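Local coordinates for protein fatty acid amide hydrolase (PDB 6KVR) that probably hydrolyses monocarboxylic acid amides to the carboxylate and ammonium, as a member of the amidase signature family, at residues A121-Q132 and A195-Q203; Q160-G170 and V279-A287. All coordinates share one frame; numbering follows the deposited sequence.

Contact 1 joins the outermost strand 123-124 and the start of helix 126-143 to strand 199-201; contact 2 joins the loop 160-170, which follows strand 155-158, to the loop 279-287, which precedes strand 295-300. Their centres lie about 16 Å apart, and their segments alternate along the chain: 121-132, 160-170, 195-203, 279-287. Strand 199-201 sits between 123-124 and 155-158 in the mixed sheet, so the loop leaving 155-158 emerges beside contact 1. There Glu128 OE1 forms a salt bridge with Lys166 NZ, and Arg200 NH1 probably bonds to Ile167 O. Sheet edge and loops thus form one continuous region, reaching the predicted charge-relay residue Lys158 and the predicted substrate-binding Leu207.

Contact 1 of 2, residues A121-Q132 and A195-Q203; sequences AMELFIDEGLKQ and AVFYVRTSQ
Arg200 of strand 199-201 lies alongside Glu123 of the edge strand, both side chains on the same sheet face. From CB the arginine chain runs to CG, which lies in the plane of the Phe125 ring at its edge, 3.9 Å from Phe125 CE1. Arg200 CD stays at that edge and also passes 3.6 Å from Glu123 OE2. The chain bends at chi3 (74°), and NH1 then meets Glu123 OE2 at 3.0 Å in a salt bridge; the oxygen is approached from above the carboxylate plane, with the two flat groups 79° apart. At the far tip NH2 bonds to Glu159 O and Thr168 OG1.

Tyr198 O grips the Phe125 backbone N at 2.8 Å and also lies over the centre of that ring. Phe125 is the N-cap of helix 126-143. Two turns further along the helix, Gln132 OE1 takes the N-H of Phe197 at 3.1 Å, nearly straight (167°) but from above the amide plane. On the opposite sheet face Leu124 CD2 packs 4.1 Å from Val199 CB. Past the strand, Ile126 CD1, from the first residue of the helix, touches the edge of the Tyr198 ring. Arg200 O accepts from both Met122 N and Glu123 N, making a classic beta bulge in an antiparallel pair that closes one margin of the mixed sheet of the amidase fold.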
loop_
_atom_site.group_PDB
_atom_site.type_symbol
_atom_site.label_atom_id
_atom_site.label_comp_id
_atom_site.label_asym_id
_atom_site.label_seq_id
_atom_site.Cartn_x
_atom_site.Cartn_y
_atom_site.Cartn_z
ATOM N N ALA A 121 13.255 20.378 -23.437
ATOM C CA ALA A 121 13.084 19.089 -24.105
ATOM C C ALA A 121 14.372 18.262 -24.084
ATOM O O ALA A 121 15.476 18.812 -24.169
ATOM C CB ALA A 121 12.623 19.282 -25.554
HETATM N N MSE A 122 14.224 16.932 -23.969
HETATM C CA MSE A 122 15.340 16.001 -24.210
HETATM C C MSE A 122 15.193 15.276 -25.542
HETATM O O MSE A 122 16.179 14.812 -26.122
HETATM C CB MSE A 122 15.466 14.940 -23.103
HETATM C CG MSE A 122 15.370 15.457 -21.695
HETATM SE SE MSE A 122 16.533 14.486 -20.410
HETATM C CE MSE A 122 18.074 14.550 -21.583
ATOM N N GLU A 123 13.946 15.146 -25.992
ATOM C CA GLU A 123 13.619 14.478 -27.238
ATOM C C GLU A 123 12.431 15.200 -27.848
ATOM O O GLU A 123 11.481 15.557 -27.146
ATOM C CB GLU A 123 13.287 12.989 -27.031
ATOM C CG GLU A 123 14.503 12.051 -27.048
ATOM C CD GLU A 123 14.138 10.579 -27.316
ATOM O OE1 GLU A 123 15.054 9.768 -27.618
ATOM O OE2 GLU A 123 12.936 10.234 -27.214
ATOM N N LEU A 124 12.500 15.429 -29.152
ATOM C CA LEU A 124 11.425 16.066 -29.892
ATOM C C LEU A 124 11.066 15.169 -31.058
ATOM O O LEU A 124 11.956 14.658 -31.739
ATOM C CB LEU A 124 11.853 17.433 -30.404
ATOM C CG LEU A 124 11.527 18.650 -29.556
ATOM C CD1 LEU A 124 12.166 19.884 -30.206
ATOM C CD2 LEU A 124 10.031 18.787 -29.475
ATOM N N PHE A 125 9.775 14.944 -31.269
ATOM C CA PHE A 125 9.365 14.141 -32.414
ATOM C C PHE A 125 8.046 14.716 -32.935
ATOM O O PHE A 125 6.984 14.078 -32.884
ATOM C CB PHE A 125 9.266 12.642 -32.104
ATOM C CG PHE A 125 8.799 12.296 -30.710
ATOM C CD1 PHE A 125 9.681 12.308 -29.631
ATOM C CD2 PHE A 125 7.493 11.880 -30.492
ATOM C CE1 PHE A 125 9.249 11.940 -28.334
ATOM C CE2 PHE A 125 7.048 11.512 -29.217
ATOM C CZ PHE A 125 7.930 11.546 -28.133
ATOM N N ILE A 126 8.144 15.942 -33.475
ATOM C CA ILE A 126 6.960 16.668 -33.933
ATOM C C ILE A 126 6.309 15.936 -35.098
ATOM O O ILE A 126 5.077 15.882 -35.203
ATOM C CB ILE A 126 7.340 18.118 -34.312
ATOM C CG1 ILE A 126 7.956 18.854 -33.116
ATOM C CG2 ILE A 126 6.131 18.886 -34.836
ATOM C CD1 ILE A 126 7.112 18.807 -31.861
ATOM N N ASP A 127 7.126 15.359 -35.989
ATOM C CA ASP A 127 6.598 14.640 -37.147
ATOM C C ASP A 127 5.752 13.439 -36.724
ATOM O O ASP A 127 4.640 13.238 -37.237
ATOM C CB ASP A 127 7.753 14.208 -38.054
ATOM C CG ASP A 127 8.830 13.427 -37.300
ATOM O OD1 ASP A 127 9.740 12.853 -37.958
ATOM O OD2 ASP A 127 8.776 13.391 -36.048
ATOM N N GLU A 128 6.255 12.626 -35.782
ATOM C CA GLU A 128 5.447 11.519 -35.284
ATOM C C GLU A 128 4.194 12.031 -34.603
ATOM O O GLU A 128 3.122 11.433 -34.728
ATOM C CB GLU A 128 6.250 10.660 -34.316
ATOM C CG GLU A 128 7.509 10.043 -34.892
ATOM C CD GLU A 128 8.305 9.318 -33.824
ATOM O OE1 GLU A 128 7.673 8.694 -32.947
ATOM O OE2 GLU A 128 9.550 9.384 -33.847
ATOM N N GLY A 129 4.313 13.131 -33.859
ATOM C CA GLY A 129 3.132 13.738 -33.274
ATOM C C GLY A 129 2.094 14.087 -34.324
ATOM O O GLY A 129 0.906 13.799 -34.153
ATOM N N LEU A 130 2.536 14.680 -35.440
ATOM C CA LEU A 130 1.611 15.057 -36.509
ATOM C C LEU A 130 0.851 13.841 -37.036
ATOM O O LEU A 130 -0.376 13.878 -37.194
ATOM C CB LEU A 130 2.381 15.759 -37.639
ATOM C CG LEU A 130 1.501 16.240 -38.803
ATOM C CD1 LEU A 130 0.334 17.075 -38.272
ATOM C CD2 LEU A 130 2.298 16.999 -39.888
ATOM N N LYS A 131 1.571 12.749 -37.310
ATOM C CA LYS A 131 0.931 11.515 -37.766
ATOM C C LYS A 131 -0.086 10.997 -36.755
ATOM O O LYS A 131 -1.168 10.540 -37.136
ATOM C CB LYS A 131 2.000 10.461 -38.056
ATOM C CG LYS A 131 2.587 10.590 -39.445
ATOM C CD LYS A 131 3.785 9.680 -39.615
ATOM C CE LYS A 131 4.758 10.232 -40.644
ATOM N NZ LYS A 131 4.110 10.407 -41.972
ATOM N N GLN A 132 0.235 11.063 -35.458
ATOM C CA GLN A 132 -0.738 10.680 -34.435
ATOM C C GLN A 132 -1.982 11.555 -34.498
ATOM O O GLN A 132 -3.108 11.061 -34.376
ATOM C CB GLN A 132 -0.133 10.789 -33.040
ATOM C CG GLN A 132 1.021 9.895 -32.740
ATOM C CD GLN A 132 1.597 10.212 -31.375
ATOM O OE1 GLN A 132 0.875 10.191 -30.372
ATOM N NE2 GLN A 132 2.895 10.537 -31.332
ATOM N N ALA A 195 -4.580 10.589 -26.175
ATOM C CA ALA A 195 -3.633 11.698 -26.115
ATOM C C ALA A 195 -2.643 11.639 -27.277
ATOM O O ALA A 195 -2.447 10.601 -27.907
ATOM C CB ALA A 195 -2.884 11.694 -24.787
ATOM N N VAL A 196 -2.013 12.778 -27.558
ATOM C CA VAL A 196 -1.048 12.905 -28.646
ATOM C C VAL A 196 0.304 13.259 -28.040
ATOM O O VAL A 196 0.392 14.175 -27.213
ATOM C CB VAL A 196 -1.477 13.975 -29.673
ATOM C CG1 VAL A 196 -0.418 14.129 -30.754
ATOM C CG2 VAL A 196 -2.846 13.636 -30.294
ATOM N N PHE A 197 1.355 12.548 -28.461
ATOM C CA PHE A 197 2.700 12.694 -27.902
ATOM C C PHE A 197 3.670 13.254 -28.931
ATOM O O PHE A 197 3.564 12.963 -30.124
ATOM C CB PHE A 197 3.251 11.354 -27.410
ATOM C CG PHE A 197 2.380 10.671 -26.397
ATOM C CD1 PHE A 197 1.822 11.378 -25.342
ATOM C CD2 PHE A 197 2.140 9.306 -26.485
ATOM C CE1 PHE A 197 1.032 10.726 -24.381
ATOM C CE2 PHE A 197 1.358 8.651 -25.531
ATOM C CZ PHE A 197 0.805 9.357 -24.492
ATOM N N TYR A 198 4.665 14.006 -28.446
ATOM C CA TYR A 198 5.583 14.701 -29.341
ATOM C C TYR A 198 6.858 15.189 -28.659
ATOM O O TYR A 198 7.842 15.459 -29.350
ATOM C CB TYR A 198 4.872 15.897 -30.004
ATOM C CG TYR A 198 4.293 16.901 -29.028
ATOM C CD1 TYR A 198 3.220 16.567 -28.208
ATOM C CD2 TYR A 198 4.834 18.171 -28.907
ATOM C CE1 TYR A 198 2.698 17.478 -27.308
ATOM C CE2 TYR A 198 4.317 19.087 -28.008
ATOM C CZ TYR A 198 3.244 18.740 -27.224
ATOM O OH TYR A 198 2.720 19.650 -26.338
ATOM N N VAL A 199 6.864 15.327 -27.328
ATOM C CA VAL A 199 8.028 15.845 -26.602
ATOM C C VAL A 199 8.213 15.087 -25.285
ATOM O O VAL A 199 7.241 14.771 -24.587
ATOM C CB VAL A 199 7.905 17.363 -26.335
ATOM C CG1 VAL A 199 6.656 17.676 -25.533
ATOM C CG2 VAL A 199 9.124 17.886 -25.607
ATOM N N ARG A 200 9.470 14.791 -24.953
ATOM C CA ARG A 200 9.839 14.189 -23.679
ATOM C C ARG A 200 10.824 15.129 -23.008
ATOM O O ARG A 200 11.798 15.564 -23.637
ATOM C CB ARG A 200 10.450 12.786 -23.860
ATOM C CG ARG A 200 9.459 11.781 -24.468
ATOM C CD ARG A 200 10.141 10.513 -24.952
ATOM N NE ARG A 200 10.529 9.675 -23.828
ATOM C CZ ARG A 200 11.423 8.700 -23.901
ATOM N NH1 ARG A 200 12.029 8.409 -25.037
ATOM N NH2 ARG A 200 11.691 7.978 -22.812
ATOM N N THR A 201 10.564 15.443 -21.742
ATOM C CA THR A 201 11.147 16.597 -21.072
ATOM C C THR A 201 12.290 16.206 -20.147
ATOM O O THR A 201 12.419 15.055 -19.719
ATOM C CB THR A 201 10.078 17.340 -20.276
ATOM O OG1 THR A 201 9.333 16.399 -19.488
ATOM C CG2 THR A 201 9.128 18.065 -21.226
ATOM N N SER A 202 13.081 17.214 -19.793
ATOM C CA SER A 202 14.344 17.032 -19.097
ATOM C C SER A 202 14.144 16.753 -17.614
ATOM O O SER A 202 13.082 17.001 -17.032
ATOM C CB SER A 202 15.247 18.254 -19.269
ATOM O OG SER A 202 14.615 19.399 -18.708
ATOM N N GLN A 203 15.215 16.240 -17.015
ATOM C CA GLN A 203 15.273 15.800 -15.632
ATOM C C GLN A 203 16.737 15.804 -15.218
ATOM O O GLN A 203 17.617 15.666 -16.069
ATOM C CB GLN A 203 14.673 14.397 -15.482
ATOM C CG GLN A 203 15.479 13.372 -16.251
ATOM C CD GLN A 203 14.639 12.302 -16.898
ATOM O OE1 GLN A 203 13.429 12.202 -16.662
ATOM N NE2 GLN A 203 15.275 11.498 -17.740
#

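Contact 2 of 2, residues Q160-G170 and V279-A287; sequences QMNYKDKITHG and VKGGVSSGA
Asn162 lays its side-chain amide over the Gly281-Gly282 peptide, the two flat groups nearly parallel. The junction they flank is a single backbone bridge between two irregular loops of the amidase fold, centred on Met161 and Gly282. ND2 of Asn162 is 3.4 Å from Gly281 C, and its OD1 is 3.7 Å from Gly282 CA, so the Gly281-Gly282 backbone lies against one face of the amide; Pro180 also touches this side chain. CG stands anti to the carbonyl carbon (chi1 -80°), which carries the amide across to the facing loop. Away from the crossing, the His169 ring stacks on Phe216 and its ND1 is paired with Gly171 N.

The chains pass in opposite directions and bond on either side of the bridged pair: Asn162 N gives its proton to Gly281 O at 2.9 Å, and Val283 N gives its own to Gln160 O at 2.9 Å. Because Gly282 has no side chain, its CA can come within 3.2 Å of Gln160 O. Nearby, the loop 160-170 reverses through a type II turn from Tyr163 to Lys166.

The facing loop also touches the dimer partner, through a salt bridge from Lys280 NZ to Asp449 of the second subunit. Its Ser284 OG accepts from Gly286 N in an ST turn. Ser284 lies near Leu207, predicted to bind substrate, and Lys158, predicted for the charge relay, is two residues before Gln160, consistent with a place beside the active site.

Val283 provides the apolar part of the contact, its two methyls dividing between consecutive carbonyls. CG2 lies 3.4 Å from Thr168 O and slides past the Thr168 methyl; CG1 lies 3.5 Å from His169 O and settles 4.0 Å from Gly170 CA.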
loop_
_atom_site.group_PDB
_atom_site.type_symbol
_atom_site.label_atom_id
_atom_site.label_comp_id
_atom_site.label_asym_id
_atom_site.label_seq_id
_atom_site.Cartn_x
_atom_site.Cartn_y
_atom_site.Cartn_z
ATOM N N GLN A 160 12.009 9.882 -18.164
ATOM C CA GLN A 160 12.321 8.606 -17.517
ATOM C C GLN A 160 11.239 7.537 -17.711
ATOM O O GLN A 160 11.512 6.356 -17.466
ATOM C CB GLN A 160 12.593 8.831 -16.020
ATOM C CG GLN A 160 11.389 9.369 -15.232
ATOM C CD GLN A 160 10.690 8.280 -14.465
ATOM O OE1 GLN A 160 11.304 7.262 -14.113
ATOM N NE2 GLN A 160 9.406 8.485 -14.172
HETATM N N MSE A 161 10.043 7.902 -18.156
HETATM C CA MSE A 161 9.011 6.897 -18.414
HETATM C C MSE A 161 9.272 6.163 -19.719
HETATM O O MSE A 161 9.546 6.794 -20.741
HETATM C CB MSE A 161 7.618 7.532 -18.459
HETATM C CG MSE A 161 7.198 8.185 -17.166
HETATM SE SE MSE A 161 5.420 9.025 -17.282
HETATM C CE MSE A 161 5.938 10.500 -18.409
ATOM N N ASN A 162 9.170 4.836 -19.679
ATOM C CA ASN A 162 9.324 4.025 -20.885
ATOM C C ASN A 162 8.476 4.584 -22.016
ATOM O O ASN A 162 7.264 4.769 -21.867
ATOM C CB ASN A 162 8.901 2.566 -20.631
ATOM C CG ASN A 162 9.968 1.751 -19.934
ATOM O OD1 ASN A 162 11.096 2.210 -19.761
ATOM N ND2 ASN A 162 9.619 0.523 -19.543
ATOM N N TYR A 163 9.114 4.841 -23.145
ATOM C CA TYR A 163 8.420 5.158 -24.382
ATOM C C TYR A 163 8.822 4.104 -25.401
ATOM O O TYR A 163 10.020 3.874 -25.619
ATOM C CB TYR A 163 8.770 6.568 -24.894
ATOM C CG TYR A 163 7.799 7.089 -25.938
ATOM C CD1 TYR A 163 7.861 6.643 -27.249
ATOM C CD2 TYR A 163 6.815 8.023 -25.604
ATOM C CE1 TYR A 163 6.983 7.117 -28.203
ATOM C CE2 TYR A 163 5.922 8.498 -26.552
ATOM C CZ TYR A 163 6.020 8.043 -27.853
ATOM O OH TYR A 163 5.144 8.492 -28.808
ATOM N N LYS A 164 7.823 3.483 -26.030
ATOM C CA LYS A 164 8.065 2.362 -26.929
ATOM C C LYS A 164 9.038 2.739 -28.039
ATOM O O LYS A 164 8.853 3.739 -28.737
ATOM C CB LYS A 164 6.744 1.890 -27.524
ATOM C CG LYS A 164 6.881 1.133 -28.818
ATOM C CD LYS A 164 5.538 0.585 -29.263
ATOM C CE LYS A 164 5.697 -0.234 -30.541
ATOM N NZ LYS A 164 4.589 -1.214 -30.726
ATOM N N ASP A 165 10.097 1.938 -28.169
ATOM C CA ASP A 165 11.068 2.017 -29.250
ATOM C C ASP A 165 11.886 3.296 -29.210
ATOM O O ASP A 165 12.404 3.722 -30.236
ATOM C CB ASP A 165 10.406 1.860 -30.618
ATOM C CG ASP A 165 9.817 0.474 -30.805
ATOM O OD1 ASP A 165 10.407 -0.473 -30.241
ATOM O OD2 ASP A 165 8.773 0.332 -31.484
ATOM N N LYS A 166 12.049 3.900 -28.037
ATOM C CA LYS A 166 12.886 5.083 -27.902
ATOM C C LYS A 166 13.779 4.950 -26.682
ATOM O O LYS A 166 13.420 4.292 -25.701
ATOM C CB LYS A 166 12.049 6.345 -27.807
ATOM C CG LYS A 166 11.651 6.850 -29.162
ATOM C CD LYS A 166 10.691 8.007 -29.073
ATOM C CE LYS A 166 10.408 8.568 -30.466
ATOM N NZ LYS A 166 8.978 8.879 -30.446
ATOM N N ILE A 167 14.970 5.551 -26.779
ATOM C CA ILE A 167 15.883 5.573 -25.649
ATOM C C ILE A 167 15.141 6.057 -24.423
ATOM O O ILE A 167 14.414 7.058 -24.474
ATOM C CB ILE A 167 17.089 6.483 -25.933
ATOM C CG1 ILE A 167 17.985 5.902 -27.020
ATOM C CG2 ILE A 167 17.887 6.712 -24.646
ATOM C CD1 ILE A 167 18.952 6.969 -27.602
ATOM N N THR A 168 15.325 5.345 -23.312
ATOM C CA THR A 168 14.801 5.741 -22.014
ATOM C C THR A 168 15.935 5.596 -21.011
ATOM O O THR A 168 16.292 4.480 -20.623
ATOM C CB THR A 168 13.594 4.895 -21.626
ATOM O OG1 THR A 168 12.620 4.995 -22.662
ATOM C CG2 THR A 168 12.985 5.382 -20.300
ATOM N N HIS A 169 16.509 6.718 -20.600
ATOM C CA HIS A 169 17.716 6.680 -19.804
ATOM C C HIS A 169 17.550 7.243 -18.406
ATOM O O HIS A 169 18.421 7.003 -17.560
ATOM C CB HIS A 169 18.851 7.429 -20.534
ATOM C CG HIS A 169 18.492 8.825 -20.932
ATOM N ND1 HIS A 169 18.207 9.808 -20.007
ATOM C CD2 HIS A 169 18.369 9.405 -22.149
ATOM C CE1 HIS A 169 17.921 10.934 -20.640
ATOM N NE2 HIS A 169 18.022 10.718 -21.941
ATOM N N GLY A 170 16.469 7.972 -18.133
ATOM C CA GLY A 170 16.230 8.476 -16.786
ATOM C C GLY A 170 17.320 9.380 -16.248
ATOM O O GLY A 170 17.509 9.449 -15.022
ATOM N N VAL A 279 3.340 3.903 -11.564
ATOM C CA VAL A 279 4.718 4.262 -11.892
ATOM C C VAL A 279 5.449 3.116 -12.577
ATOM O O VAL A 279 6.654 3.210 -12.804
ATOM C CB VAL A 279 5.511 4.739 -10.659
ATOM C CG1 VAL A 279 4.877 5.991 -10.053
ATOM C CG2 VAL A 279 5.612 3.632 -9.620
ATOM N N LYS A 280 4.746 2.041 -12.925
ATOM C CA LYS A 280 5.383 0.896 -13.566
ATOM C C LYS A 280 5.904 1.243 -14.966
ATOM O O LYS A 280 5.188 1.823 -15.784
ATOM C CB LYS A 280 4.393 -0.272 -13.637
ATOM C CG LYS A 280 4.948 -1.503 -14.320
ATOM C CD LYS A 280 3.919 -2.625 -14.406
ATOM C CE LYS A 280 4.415 -3.758 -15.303
ATOM N NZ LYS A 280 3.419 -4.861 -15.248
ATOM N N GLY A 281 7.152 0.873 -15.244
ATOM C CA GLY A 281 7.689 1.001 -16.586
ATOM C C GLY A 281 8.489 2.268 -16.832
ATOM O O GLY A 281 8.040 3.163 -17.547
ATOM N N GLY A 282 9.670 2.356 -16.236
ATOM C CA GLY A 282 10.530 3.514 -16.395
ATOM C C GLY A 282 11.902 3.209 -15.835
ATOM O O GLY A 282 12.178 2.092 -15.384
ATOM N N VAL A 283 12.768 4.218 -15.875
ATOM C CA VAL A 283 14.144 4.101 -15.400
ATOM C C VAL A 283 14.323 5.009 -14.189
ATOM O O VAL A 283 13.983 6.202 -14.237
ATOM C CB VAL A 283 15.161 4.458 -16.505
ATOM C CG1 VAL A 283 16.560 4.581 -15.919
ATOM C CG2 VAL A 283 15.153 3.408 -17.578
ATOM N N SER A 284 14.867 4.447 -13.112
ATOM C CA SER A 284 15.189 5.177 -11.888
ATOM C C SER A 284 15.992 4.225 -11.023
ATOM O O SER A 284 16.140 3.045 -11.348
ATOM C CB SER A 284 13.934 5.660 -11.147
ATOM O OG SER A 284 13.489 4.690 -10.199
ATOM N N SER A 285 16.504 4.739 -9.912
ATOM C CA SER A 285 17.204 3.885 -8.964
ATOM C C SER A 285 16.283 3.294 -7.883
ATOM O O SER A 285 16.777 2.718 -6.907
ATOM C CB SER A 285 18.353 4.662 -8.323
ATOM O OG SER A 285 17.852 5.529 -7.323
ATOM N N GLY A 286 14.966 3.392 -8.047
ATOM C CA GLY A 286 14.022 3.055 -6.997
ATOM C C GLY A 286 13.418 1.665 -7.015
ATOM O O GLY A 286 12.451 1.425 -6.276
ATOM N N ALA A 287 13.950 0.738 -7.815
ATOM C CA ALA A 287 13.370 -0.603 -7.903
ATOM C C ALA A 287 13.332 -1.268 -6.525
ATOM O O ALA A 287 14.361 -1.397 -5.858
ATOM C CB ALA A 287 14.165 -1.468 -8.881
#